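Local coordinates for acyl-CoA synthetase (AMP-forming)/AMP-acid ligase II-like protein (Dyadobacter fermentans, PDB 4GS5) that probably acts as an ATP-dependent, AMP-forming acid–CoA ligase that activates a carboxylic acid, perhaps a medium-chain fatty acid, for transfer to coenzyme A, at residues 231-236 and 246-251; 276-281 and 310-315; 4-9 and 106-111; 150-155 and 172-177. All blocks are in the same frame, centred on the assembly; numbering follows the deposited sequence.

Contact 1 (231-236 and 246-251)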
loop_
_atom_site.group_PDB
_atom_site.type_symbol
_atom_site.label_atom_id
_atom_site.label_comp_id
_atom_site.label_asym_id
_atom_site.label_seq_id
_atom_site.Cartn_x
_atom_site.Cartn_y
_atom_site.Cartn_z
ATOM N N GLN A 231 1.842 5.236 -14.040
ATOM C CA GLN A 231 0.803 4.232 -14.246
ATOM C C GLN A 231 1.023 3.076 -13.282
ATOM O O GLN A 231 2.065 2.424 -13.340
ATOM C CB GLN A 231 0.854 3.716 -15.690
ATOM C CG GLN A 231 -0.229 2.680 -15.998
ATOM C CD GLN A 231 -1.629 3.242 -15.825
ATOM O OE1 GLN A 231 -2.060 4.094 -16.598
ATOM N NE2 GLN A 231 -2.337 2.782 -14.798
ATOM N N THR A 232 0.069 2.831 -12.381
ATOM C CA THR A 232 0.188 1.697 -11.463
ATOM C C THR A 232 -0.387 0.461 -12.128
ATOM O O THR A 232 -0.929 0.540 -13.232
ATOM C CB THR A 232 -0.571 1.915 -10.146
ATOM O OG1 THR A 232 -1.991 1.888 -10.390
ATOM C CG2 THR A 232 -0.181 3.242 -9.513
ATOM N N ASN A 233 -0.261 -0.683 -11.462
ATOM C CA ASN A 233 -0.984 -1.875 -11.892
ATOM C C ASN A 233 -2.060 -2.196 -10.850
ATOM O O ASN A 233 -2.495 -3.344 -10.727
ATOM C CB ASN A 233 -0.034 -3.064 -12.101
ATOM C CG ASN A 233 0.976 -2.829 -13.225
ATOM O OD1 ASN A 233 0.611 -2.419 -14.325
ATOM N ND2 ASN A 233 2.258 -3.100 -12.947
ATOM N N ASP A 234 -2.479 -1.176 -10.098
ATOM C CA ASP A 234 -3.589 -1.326 -9.156
ATOM C C ASP A 234 -4.948 -1.074 -9.806
ATOM O O ASP A 234 -5.268 0.056 -10.173
ATOM C CB ASP A 234 -3.438 -0.378 -7.957
ATOM C CG ASP A 234 -2.255 -0.733 -7.066
ATOM O OD1 ASP A 234 -1.911 -1.927 -6.957
ATOM O OD2 ASP A 234 -1.671 0.190 -6.477
ATOM N N LEU A 235 -5.747 -2.131 -9.929
ATOM C CA LEU A 235 -7.156 -2.007 -10.298
ATOM C C LEU A 235 -7.925 -1.248 -9.203
ATOM O O LEU A 235 -7.915 -1.643 -8.031
ATOM C CB LEU A 235 -7.748 -3.408 -10.443
ATOM C CG LEU A 235 -8.875 -3.692 -11.415
ATOM C CD1 LEU A 235 -8.406 -3.477 -12.851
ATOM C CD2 LEU A 235 -9.356 -5.127 -11.208
ATOM N N VAL A 236 -8.618 -0.177 -9.585
ATOM C CA VAL A 236 -9.310 0.661 -8.614
ATOM C C VAL A 236 -10.692 1.071 -9.115
ATOM O O VAL A 236 -10.987 0.985 -10.291
ATOM C CB VAL A 236 -8.504 1.953 -8.273
ATOM C CG1 VAL A 236 -7.073 1.592 -7.788
ATOM C CG2 VAL A 236 -8.429 2.897 -9.476
ATOM N N ILE A 246 -9.312 -2.359 -5.702
ATOM C CA ILE A 246 -10.086 -3.553 -6.046
ATOM C C ILE A 246 -9.190 -4.787 -6.135
ATOM O O ILE A 246 -9.565 -5.854 -5.659
ATOM C CB ILE A 246 -10.772 -3.395 -7.407
ATOM C CG1 ILE A 246 -11.771 -2.226 -7.384
ATOM C CG2 ILE A 246 -11.449 -4.695 -7.832
ATOM C CD1 ILE A 246 -12.724 -2.262 -6.199
ATOM N N GLY A 247 -8.017 -4.643 -6.763
ATOM C CA GLY A 247 -7.129 -5.777 -6.980
ATOM C C GLY A 247 -6.076 -5.571 -8.075
ATOM O O GLY A 247 -5.620 -4.451 -8.302
ATOM N N ARG A 248 -5.684 -6.660 -8.735
ATOM C CA ARG A 248 -4.776 -6.611 -9.887
ATOM C C ARG A 248 -5.511 -6.957 -11.175
ATOM O O ARG A 248 -6.274 -7.932 -11.230
ATOM C CB ARG A 248 -3.609 -7.576 -9.679
ATOM C CG ARG A 248 -2.834 -7.281 -8.443
ATOM C CD ARG A 248 -1.878 -6.107 -8.655
ATOM N NE ARG A 248 -0.874 -6.412 -9.665
ATOM C CZ ARG A 248 0.327 -5.848 -9.715
ATOM N NH1 ARG A 248 0.676 -4.949 -8.802
ATOM N NH2 ARG A 248 1.180 -6.187 -10.673
ATOM N N ALA A 249 -5.287 -6.155 -12.214
ATOM C CA ALA A 249 -6.159 -6.154 -13.401
ATOM C C ALA A 249 -6.499 -7.536 -13.982
ATOM O O ALA A 249 -7.669 -7.837 -14.288
ATOM C CB ALA A 249 -5.575 -5.256 -14.481
ATOM N N ASP A 250 -5.476 -8.368 -14.131
ATOM C CA ASP A 250 -5.627 -9.652 -14.795
ATOM C C ASP A 250 -6.169 -10.715 -13.857
ATOM O O ASP A 250 -6.350 -11.863 -14.255
ATOM C CB ASP A 250 -4.286 -10.111 -15.370
ATOM C CG ASP A 250 -3.773 -9.189 -16.459
ATOM O OD1 ASP A 250 -4.043 -9.467 -17.649
ATOM O OD2 ASP A 250 -3.104 -8.186 -16.127
ATOM N N ASN A 251 -6.427 -10.341 -12.611
ATOM C CA ASN A 251 -6.916 -11.317 -11.641
ATOM C C ASN A 251 -8.401 -11.128 -11.273
ATOM O O ASN A 251 -8.955 -11.892 -10.470
ATOM C CB ASN A 251 -6.040 -11.281 -10.378
ATOM C CG ASN A 251 -6.349 -12.419 -9.423
ATOM O OD1 ASN A 251 -6.725 -13.518 -9.844
ATOM N ND2 ASN A 251 -6.210 -12.158 -8.128
HETATM O O HOH W 1 -0.318 -4.266 -6.505
#

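Contact 2 (276-281 and 310-315)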
loop_
_atom_site.group_PDB
_atom_site.type_symbol
_atom_site.label_atom_id
_atom_site.label_comp_id
_atom_site.label_asym_id
_atom_site.label_seq_id
_atom_site.Cartn_x
_atom_site.Cartn_y
_atom_site.Cartn_z
ATOM N N LEU A 276 -13.313 -34.587 -4.006
ATOM C CA LEU A 276 -13.640 -35.653 -4.954
ATOM C C LEU A 276 -12.407 -36.438 -5.402
ATOM O O LEU A 276 -12.504 -37.326 -6.252
ATOM C CB LEU A 276 -14.377 -35.094 -6.177
ATOM C CG LEU A 276 -15.903 -35.000 -6.096
ATOM C CD1 LEU A 276 -16.342 -34.208 -4.873
ATOM C CD2 LEU A 276 -16.469 -34.382 -7.367
ATOM N N ASN A 277 -11.252 -36.107 -4.831
ATOM C CA ASN A 277 -10.001 -36.771 -5.188
ATOM C C ASN A 277 -9.692 -36.706 -6.692
ATOM O O ASN A 277 -9.337 -37.707 -7.315
ATOM C CB ASN A 277 -10.000 -38.222 -4.691
ATOM C CG ASN A 277 -8.694 -38.940 -4.986
ATOM O OD1 ASN A 277 -8.649 -39.854 -5.813
ATOM N ND2 ASN A 277 -7.622 -38.520 -4.320
ATOM N N ILE A 278 -9.835 -35.516 -7.265
ATOM C CA ILE A 278 -9.473 -35.285 -8.652
ATOM C C ILE A 278 -8.076 -34.688 -8.696
ATOM O O ILE A 278 -7.844 -33.596 -8.175
ATOM C CB ILE A 278 -10.455 -34.319 -9.319
ATOM C CG1 ILE A 278 -11.883 -34.855 -9.195
ATOM C CG2 ILE A 278 -10.092 -34.109 -10.777
ATOM C CD1 ILE A 278 -12.928 -33.982 -9.857
ATOM N N GLY A 279 -7.145 -35.413 -9.304
ATOM C CA GLY A 279 -5.756 -34.996 -9.343
ATOM C C GLY A 279 -5.436 -34.119 -10.538
ATOM O O GLY A 279 -4.358 -33.530 -10.604
ATOM N N ASN A 280 -6.368 -34.038 -11.484
ATOM C CA ASN A 280 -6.181 -33.212 -12.670
ATOM C C ASN A 280 -5.909 -31.765 -12.296
ATOM O O ASN A 280 -6.572 -31.199 -11.416
ATOM C CB ASN A 280 -7.423 -33.252 -13.557
ATOM C CG ASN A 280 -7.873 -34.657 -13.869
ATOM O OD1 ASN A 280 -8.264 -35.410 -12.975
ATOM N ND2 ASN A 280 -7.842 -35.015 -15.145
ATOM N N ALA A 281 -4.941 -31.154 -12.963
ATOM C CA ALA A 281 -4.694 -29.737 -12.736
ATOM C C ALA A 281 -5.863 -28.966 -13.343
ATOM O O ALA A 281 -6.573 -29.488 -14.205
ATOM C CB ALA A 281 -3.371 -29.315 -13.360
ATOM N N GLU A 310 -19.818 -35.009 -14.125
ATOM C CA GLU A 310 -21.146 -34.706 -13.591
ATOM C C GLU A 310 -21.133 -34.466 -12.080
ATOM O O GLU A 310 -21.750 -33.509 -11.596
ATOM C CB GLU A 310 -22.135 -35.821 -13.937
ATOM C CG GLU A 310 -22.819 -35.639 -15.280
ATOM C CD GLU A 310 -23.680 -36.837 -15.680
ATOM O OE1 GLU A 310 -23.916 -37.733 -14.836
ATOM O OE2 GLU A 310 -24.115 -36.882 -16.851
ATOM N N ARG A 311 -20.447 -35.332 -11.334
ATOM C CA ARG A 311 -20.266 -35.113 -9.901
ATOM C C ARG A 311 -19.607 -33.757 -9.670
ATOM O O ARG A 311 -20.022 -32.985 -8.805
ATOM C CB ARG A 311 -19.401 -36.206 -9.266
ATOM C CG ARG A 311 -20.140 -37.485 -8.903
ATOM C CD ARG A 311 -19.395 -38.265 -7.821
ATOM N NE ARG A 311 -19.510 -37.617 -6.514
ATOM C CZ ARG A 311 -19.035 -38.118 -5.376
ATOM N NH1 ARG A 311 -18.397 -39.283 -5.375
ATOM N NH2 ARG A 311 -19.195 -37.453 -4.236
ATOM N N LEU A 312 -18.569 -33.476 -10.447
ATOM C CA LEU A 312 -17.799 -32.258 -10.262
ATOM C C LEU A 312 -18.692 -31.049 -10.471
ATOM O O LEU A 312 -18.759 -30.149 -9.626
ATOM C CB LEU A 312 -16.637 -32.211 -11.244
ATOM C CG LEU A 312 -15.953 -30.850 -11.248
ATOM C CD1 LEU A 312 -15.269 -30.598 -9.902
ATOM C CD2 LEU A 312 -14.975 -30.768 -12.405
ATOM N N THR A 313 -19.365 -31.038 -11.612
ATOM C CA THR A 313 -20.257 -29.950 -11.976
ATOM C C THR A 313 -21.280 -29.675 -10.875
ATOM O O THR A 313 -21.477 -28.523 -10.471
ATOM C CB THR A 313 -20.978 -30.257 -13.298
ATOM O OG1 THR A 313 -20.023 -30.260 -14.369
ATOM C CG2 THR A 313 -22.062 -29.221 -13.583
ATOM N N ALA A 314 -21.919 -30.736 -10.386
ATOM C CA ALA A 314 -22.953 -30.601 -9.362
ATOM C C ALA A 314 -22.404 -30.091 -8.028
ATOM O O ALA A 314 -22.997 -29.211 -7.398
ATOM C CB ALA A 314 -23.703 -31.929 -9.169
ATOM N N GLU A 315 -21.278 -30.645 -7.593
ATOM C CA GLU A 315 -20.667 -30.230 -6.330
ATOM C C GLU A 315 -20.270 -28.752 -6.359
ATOM O O GLU A 315 -20.449 -28.037 -5.370
ATOM C CB GLU A 315 -19.461 -31.113 -5.986
ATOM C CG GLU A 315 -18.534 -30.545 -4.914
ATOM C CD GLU A 315 -19.058 -30.719 -3.498
ATOM O OE1 GLU A 315 -20.247 -31.079 -3.336
ATOM O OE2 GLU A 315 -18.270 -30.498 -2.545
#

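Contact 3 (4-9 and 106-111)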
loop_
_atom_site.group_PDB
_atom_site.type_symbol
_atom_site.label_atom_id
_atom_site.label_comp_id
_atom_site.label_asym_id
_atom_site.label_seq_id
_atom_site.Cartn_x
_atom_site.Cartn_y
_atom_site.Cartn_z
HETATM N N MSE A 4 19.314 9.669 23.635
HETATM C CA MSE A 4 18.594 8.848 22.656
HETATM C C MSE A 4 17.620 9.648 21.793
HETATM O O MSE A 4 16.831 9.067 21.040
HETATM C CB MSE A 4 17.870 7.677 23.334
HETATM C CG MSE A 4 18.603 6.353 23.173
HETATM SE SE MSE A 4 20.450 6.494 23.805
HETATM C CE MSE A 4 21.261 5.042 22.782
ATOM N N ILE A 5 17.679 10.972 21.909
ATOM C CA ILE A 5 16.914 11.864 21.039
ATOM C C ILE A 5 17.687 13.135 20.698
ATOM O O ILE A 5 18.399 13.690 21.534
ATOM C CB ILE A 5 15.547 12.254 21.643
ATOM C CG1 ILE A 5 15.722 13.062 22.925
ATOM C CG2 ILE A 5 14.708 11.028 21.916
ATOM C CD1 ILE A 5 14.396 13.430 23.573
ATOM N N TRP A 6 17.552 13.585 19.457
ATOM C CA TRP A 6 18.131 14.855 19.032
ATOM C C TRP A 6 17.013 15.810 18.606
ATOM O O TRP A 6 16.197 15.480 17.740
ATOM C CB TRP A 6 19.127 14.624 17.892
ATOM C CG TRP A 6 19.803 15.864 17.384
ATOM C CD1 TRP A 6 20.612 16.713 18.093
ATOM C CD2 TRP A 6 19.751 16.383 16.047
ATOM N NE1 TRP A 6 21.048 17.736 17.281
ATOM C CE2 TRP A 6 20.542 17.554 16.025
ATOM C CE3 TRP A 6 19.107 15.976 14.872
ATOM C CZ2 TRP A 6 20.702 18.321 14.866
ATOM C CZ3 TRP A 6 19.269 16.741 13.726
ATOM C CH2 TRP A 6 20.057 17.898 13.731
ATOM N N THR A 7 16.957 16.981 19.230
ATOM C CA THR A 7 15.893 17.942 18.941
ATOM C C THR A 7 16.363 19.008 17.957
ATOM O O THR A 7 17.417 19.609 18.137
ATOM C CB THR A 7 15.364 18.613 20.224
ATOM O OG1 THR A 7 14.845 17.611 21.109
ATOM C CG2 THR A 7 14.251 19.611 19.891
ATOM N N THR A 8 15.578 19.242 16.914
ATOM C CA THR A 8 15.994 20.162 15.865
ATOM C C THR A 8 14.833 20.905 15.211
ATOM O O THR A 8 13.662 20.729 15.576
ATOM C CB THR A 8 16.866 19.443 14.783
ATOM O OG1 THR A 8 17.507 20.418 13.953
ATOM C CG2 THR A 8 16.021 18.506 13.913
ATOM N N GLY A 9 15.168 21.738 14.236
ATOM C CA GLY A 9 14.205 22.615 13.602
ATOM C C GLY A 9 14.902 23.491 12.583
ATOM O O GLY A 9 16.140 23.488 12.496
ATOM N N LEU A 106 11.097 19.277 15.454
ATOM C CA LEU A 106 11.365 17.866 15.189
ATOM C C LEU A 106 12.068 17.203 16.364
ATOM O O LEU A 106 13.113 17.680 16.831
ATOM C CB LEU A 106 12.201 17.687 13.915
ATOM C CG LEU A 106 11.620 18.260 12.625
ATOM C CD1 LEU A 106 12.642 18.237 11.511
ATOM C CD2 LEU A 106 10.383 17.471 12.228
ATOM N N THR A 107 11.493 16.106 16.844
ATOM C CA THR A 107 12.161 15.258 17.820
ATOM C C THR A 107 12.608 13.974 17.137
ATOM O O THR A 107 11.796 13.121 16.792
ATOM C CB THR A 107 11.242 14.906 18.995
ATOM O OG1 THR A 107 10.891 16.097 19.698
ATOM C CG2 THR A 107 11.933 13.931 19.952
ATOM N N VAL A 108 13.909 13.842 16.924
ATOM C CA VAL A 108 14.413 12.722 16.167
ATOM C C VAL A 108 14.898 11.646 17.118
ATOM O O VAL A 108 15.731 11.911 17.986
ATOM C CB VAL A 108 15.570 13.144 15.243
ATOM C CG1 VAL A 108 15.993 11.974 14.361
ATOM C CG2 VAL A 108 15.158 14.345 14.397
ATOM N N THR A 109 14.377 10.435 16.955
ATOM C CA THR A 109 14.798 9.310 17.781
ATOM C C THR A 109 15.359 8.192 16.906
ATOM O O THR A 109 15.098 8.158 15.703
ATOM C CB THR A 109 13.634 8.757 18.616
ATOM O OG1 THR A 109 14.141 7.812 19.566
ATOM C CG2 THR A 109 12.649 8.055 17.726
ATOM N N GLU A 110 16.133 7.291 17.504
ATOM C CA GLU A 110 16.671 6.158 16.765
ATOM C C GLU A 110 15.524 5.234 16.420
ATOM O O GLU A 110 14.664 4.960 17.259
ATOM C CB GLU A 110 17.757 5.422 17.567
ATOM C CG GLU A 110 18.829 6.355 18.104
ATOM C CD GLU A 110 20.121 5.651 18.521
ATOM O OE1 GLU A 110 20.104 4.425 18.778
ATOM O OE2 GLU A 110 21.161 6.342 18.593
ATOM N N PRO A 111 15.489 4.762 15.170
ATOM C CA PRO A 111 14.325 3.986 14.760
ATOM C C PRO A 111 14.343 2.642 15.480
ATOM O O PRO A 111 15.346 1.925 15.423
ATOM C CB PRO A 111 14.543 3.813 13.258
ATOM C CG PRO A 111 16.032 3.801 13.101
ATOM C CD PRO A 111 16.587 4.693 14.190
#

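Contact 4 (150-155 and 172-177)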
loop_
_atom_site.group_PDB
_atom_site.type_symbol
_atom_site.label_atom_id
_atom_site.label_comp_id
_atom_site.label_asym_id
_atom_site.label_seq_id
_atom_site.Cartn_x
_atom_site.Cartn_y
_atom_site.Cartn_z
ATOM N N LEU A 150 0.799 10.566 21.041
ATOM C CA LEU A 150 1.240 10.697 19.648
ATOM C C LEU A 150 0.503 11.828 18.915
ATOM O O LEU A 150 0.995 12.328 17.895
ATOM C CB LEU A 150 1.068 9.385 18.889
ATOM C CG LEU A 150 1.901 8.191 19.377
ATOM C CD1 LEU A 150 1.492 6.912 18.645
ATOM C CD2 LEU A 150 3.390 8.450 19.203
ATOM N N GLY A 151 -0.662 12.235 19.433
ATOM C CA GLY A 151 -1.454 13.301 18.814
ATOM C C GLY A 151 -2.264 12.848 17.602
ATOM O O GLY A 151 -3.501 12.739 17.643
ATOM N N LYS A 152 -1.573 12.599 16.499
ATOM C CA LYS A 152 -2.239 12.094 15.300
ATOM C C LYS A 152 -1.233 11.276 14.500
ATOM O O LYS A 152 -0.075 11.678 14.369
ATOM C CB LYS A 152 -2.904 13.243 14.517
ATOM C CG LYS A 152 -2.415 13.530 13.135
ATOM C CD LYS A 152 -3.409 14.423 12.326
ATOM C CE LYS A 152 -4.166 15.420 13.168
ATOM N NZ LYS A 152 -4.825 16.450 12.282
ATOM N N VAL A 153 -1.651 10.104 14.033
ATOM C CA VAL A 153 -0.709 9.131 13.484
ATOM C C VAL A 153 -0.922 8.887 11.993
ATOM O O VAL A 153 -2.052 8.612 11.543
ATOM C CB VAL A 153 -0.846 7.780 14.208
ATOM C CG1 VAL A 153 0.092 6.749 13.593
ATOM C CG2 VAL A 153 -0.573 7.936 15.694
ATOM N N LEU A 154 0.150 9.013 11.223
ATOM C CA LEU A 154 0.128 8.588 9.831
ATOM C C LEU A 154 0.911 7.281 9.689
ATOM O O LEU A 154 2.109 7.221 10.008
ATOM C CB LEU A 154 0.718 9.670 8.932
ATOM C CG LEU A 154 0.798 9.269 7.462
ATOM C CD1 LEU A 154 -0.582 9.089 6.885
ATOM C CD2 LEU A 154 1.574 10.291 6.669
ATOM N N LEU A 155 0.225 6.227 9.242
ATOM C CA LEU A 155 0.866 4.942 9.038
ATOM C C LEU A 155 1.304 4.753 7.592
ATOM O O LEU A 155 0.566 5.095 6.679
ATOM C CB LEU A 155 -0.091 3.805 9.441
ATOM C CG LEU A 155 -0.497 3.753 10.922
ATOM C CD1 LEU A 155 -1.490 2.628 11.191
ATOM C CD2 LEU A 155 0.749 3.586 11.805
ATOM N N ALA A 172 -9.218 7.154 20.652
ATOM C CA ALA A 172 -9.701 8.522 20.553
ATOM C C ALA A 172 -8.617 9.444 20.005
ATOM O O ALA A 172 -8.226 10.425 20.658
ATOM C CB ALA A 172 -10.180 9.010 21.931
HETATM N N MSE A 173 -8.139 9.120 18.806
HETATM C CA MSE A 173 -7.028 9.827 18.174
HETATM C C MSE A 173 -7.049 9.570 16.674
HETATM O O MSE A 173 -7.153 8.421 16.258
HETATM C CB MSE A 173 -5.697 9.313 18.733
HETATM C CG MSE A 173 -4.514 9.744 17.900
HETATM SE SE MSE A 173 -2.786 9.312 18.685
HETATM C CE MSE A 173 -2.940 7.369 18.598
ATOM N N PRO A 174 -6.910 10.627 15.857
ATOM C CA PRO A 174 -6.948 10.460 14.399
ATOM C C PRO A 174 -5.800 9.603 13.885
ATOM O O PRO A 174 -4.648 9.950 14.125
ATOM C CB PRO A 174 -6.801 11.898 13.861
ATOM C CG PRO A 174 -7.021 12.788 15.002
ATOM C CD PRO A 174 -6.716 12.034 16.252
ATOM N N VAL A 175 -6.119 8.511 13.183
ATOM C CA VAL A 175 -5.117 7.653 12.568
ATOM C C VAL A 175 -5.435 7.471 11.075
ATOM O O VAL A 175 -6.592 7.201 10.700
ATOM C CB VAL A 175 -5.081 6.269 13.255
ATOM C CG1 VAL A 175 -4.037 5.397 12.627
ATOM C CG2 VAL A 175 -4.796 6.420 14.762
ATOM N N TYR A 176 -4.414 7.636 10.235
ATOM C CA TYR A 176 -4.565 7.569 8.789
ATOM C C TYR A 176 -3.551 6.593 8.256
ATOM O O TYR A 176 -2.580 6.288 8.948
ATOM C CB TYR A 176 -4.295 8.937 8.154
ATOM C CG TYR A 176 -5.212 10.014 8.647
ATOM C CD1 TYR A 176 -6.429 10.266 8.013
ATOM C CD2 TYR A 176 -4.869 10.786 9.748
ATOM C CE1 TYR A 176 -7.276 11.263 8.471
ATOM C CE2 TYR A 176 -5.702 11.775 10.207
ATOM C CZ TYR A 176 -6.898 12.016 9.569
ATOM O OH TYR A 176 -7.718 13.008 10.045
ATOM N N GLN A 177 -3.778 6.093 7.042
ATOM C CA GLN A 177 -2.782 5.273 6.362
ATOM C C GLN A 177 -2.541 5.818 4.957
ATOM O O GLN A 177 -3.486 6.196 4.269
ATOM C CB GLN A 177 -3.178 3.781 6.316
ATOM C CG GLN A 177 -2.044 2.894 5.745
ATOM C CD GLN A 177 -2.145 1.434 6.157
ATOM O OE1 GLN A 177 -3.233 0.918 6.376
ATOM N NE2 GLN A 177 -0.996 0.773 6.289
HETATM O O HOH W 2 -6.385 15.547 10.166
#

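Contact 1 (231-236 and 246-251)
Leu235 holds the centre of this hairpin contact with both its backbone and its side chain. Its carbonyl oxygen takes two amides at once: Ile246 N sits 2.8 Å from Leu235 O, in the carbonyl plane, and Gly247 N donates to the same Leu235 O over 3.3 Å from above that plane. In return, Leu235 N reaches Gly247 O at 2.8 Å, though the bond is bent (134° at the hydrogen). Two residues facing one make a classic beta bulge, and the backbone of Gly247 (phi 161°, psi -150°) would press a CB against the preceding carbonyl. The branches of Leu235 then divide: CD1 lies 3.5 Å from Ala249 CA, whereas CD2 meets Ile246 CG2 at 4.0 Å, the two side chains crossing obliquely. An alanine in place of Leu235 would lose both methyl contacts and would probably loosen the turn at Ala249. Arg248, bent at chi2 and chi3, folds back across the strands so that Asn233 CB lies 3.5 Å above one face of its guanidinium. In the plane of that group, a water accepts from Arg248 NH1 (2.6 Å) and donates to Asp234 OD1, bridging opposite charges too far apart for a salt bridge; Asp234 OD2 bonds to Tyr179. In sequence, Thr232-Asn233-Asp234 and Gly247-Arg248-Ala249-Asp250 resemble the T-G-D and G-R-x-D motifs of AMP-forming ligases, so this bulged hairpin is consistent with the family's approach to the hinge between its two domains.

Contact 2 (276-281 and 310-315)
Arg311 is the first residue of helix segment 310-315 to meet the loop 276-281. Its CG is anti to the carbonyl carbon, and its CB touches Leu276 CD2 at 3.9 Å. Further out, the chain bends at chi3 (73°), and one face of the guanidinium looks toward Leu276 CG, 4.5 Å from Arg311 CZ; the aliphatic part of the arginine therefore does the closer packing. Leu312 follows and receives the loop in two ways. Its backbone is met by Leu276 CD2, which stands 3.8 Å from Leu312 CA, so the methyl presses on the helix surface itself. Its side chain, with CG anti to the backbone N (chi1 170°), reaches out to Ile278, Leu312 CD1 lying 4.1 Å from Ile278 CD1 while the two chains cross at about a right angle. One turn on, Glu315 returns to the same side; its N bonds to Arg311 O at 2.9 Å. Its CG comes within 4.3 Å of Leu276 CD1, so the methylene part carries this contact. No hydrogen bond joins the segments, and Leu276, with its two methyls spread over three helix residues, makes most of the contact. The loop leaves helix 262-276 through a Schellman motif with positive phi at Asn277, which turns the chain so that Leu276 and Ile278 both face helix 306-319. Leu312 also touches Val272 of helix 262-276 and Ile300 of strand 295-301, placing the contact where the two helices meet over that strand.

Contact 3 (4-9 and 106-111)
Trp6, Thr8, Leu106 and Val108 form the tightly packed side of this antiparallel strand pair. Trp6 and Val108 exchange two bonds, Trp6 N to Val108 O and Val108 N to Trp6 O, both 2.9 Å, and Thr8 does the same with Leu106, its N reaching Leu106 O at a nearly straight 172°. Above this ladder Thr8 and Leu106 lie side by side, with Thr8 CG2 3.9 Å from Leu106 CB. That methyl occupies the crowded place between backbone N and carbonyl carbon because Thr8 OG1 is anti to the N (chi1 -167°), where it bonds to Gln16. Thr8 CB also stands 3.7 Å above one face of the Trp6 ring, near its rim, while Val108 CG2 comes obliquely to Trp6 CE3 at 4.3 Å. Helix 22-36 packs against this face through Phe24, Tyr28 and Met31.

The other face is looser. Between Thr7 and Thr107 the hydroxyls are 4.5 Å apart, OG1 to OG1, and exposed Ile5 meets Thr109 loosely, Ile5 CG2 4.0 Å from Thr109 OG1. At the Met4 end, Thr109 OG1 makes a weak bond to Met4 O, and CE of selenomethionine Met4 approaches OE1 of Glu110, which bonds to Asn21 through OE2. The pairing is typical of an N-terminal outermost strand added antiparallel to the parallel run 105-109, 80-83, 126-129, 153-155 and 175-180.

Contact 4 (150-155 and 172-177)
Strands 153-155 and 175-180 are the two parallel strands of a beta-alpha-beta unit whose connection contains helix 162-169, and the second strand leads into the Y-G-x-T-E motif of the AMP-binding family. Three backbone bonds join residues 153-155 to 174-176: Val153 N to Pro174 O (3.0 Å), Tyr176 N to Val153 O nearly along the C=O axis, and Leu155 N to Tyr176 O (2.8 Å); Leu155 also bonds to Ser178. On the face shared by Val153, Leu155 and Val175, Leu155 CD1 meets Val175 CG1 at 4.0 Å. Ahead of the strands, selenomethionine Met173 bends at chi3 (65°), bringing CE 3.8 Å from Val153 CG2, while its CG presses within 3.2 Å of Gly151 O. On the opposite face, Leu154 CD1 meets Tyr176 CB at 3.9 Å, the chains crossing at about a right angle. Lys152 CD approaches the ring obliquely, 4.1 Å from Tyr176 CE2, and a water links Lys152 NZ with Tyr176 OH; NZ also bonds to Leu73 O. The buried amide of Gln177 is matched by backbone atoms, Ala158 O, Gly156 O and Val160 N, while Leu155 and Val175 pack apolarly against Ile168 of the connecting helix.

Along the chain the contacts close in series: contact 3, contact 4, contact 1, contact 2. Contacts 3 and 4 belong to the same part of the large domain, their centres about 19 Å apart; strands 80-83 and 126-129 lie between strand 105-109 of one and strand 153-155 of the other. Contact 1, in the hairpin 230-238/242-248, has its centre about 28 Å from that of contact 4. Contact 2 is about 31 Å from contact 1, about 50 Å from contact 4 and about 62 Å from contact 3, centre to centre. Contact 1 lies at the end of the large domain, probably beside the hinge to the small C-terminal one, which rotates in related ligases.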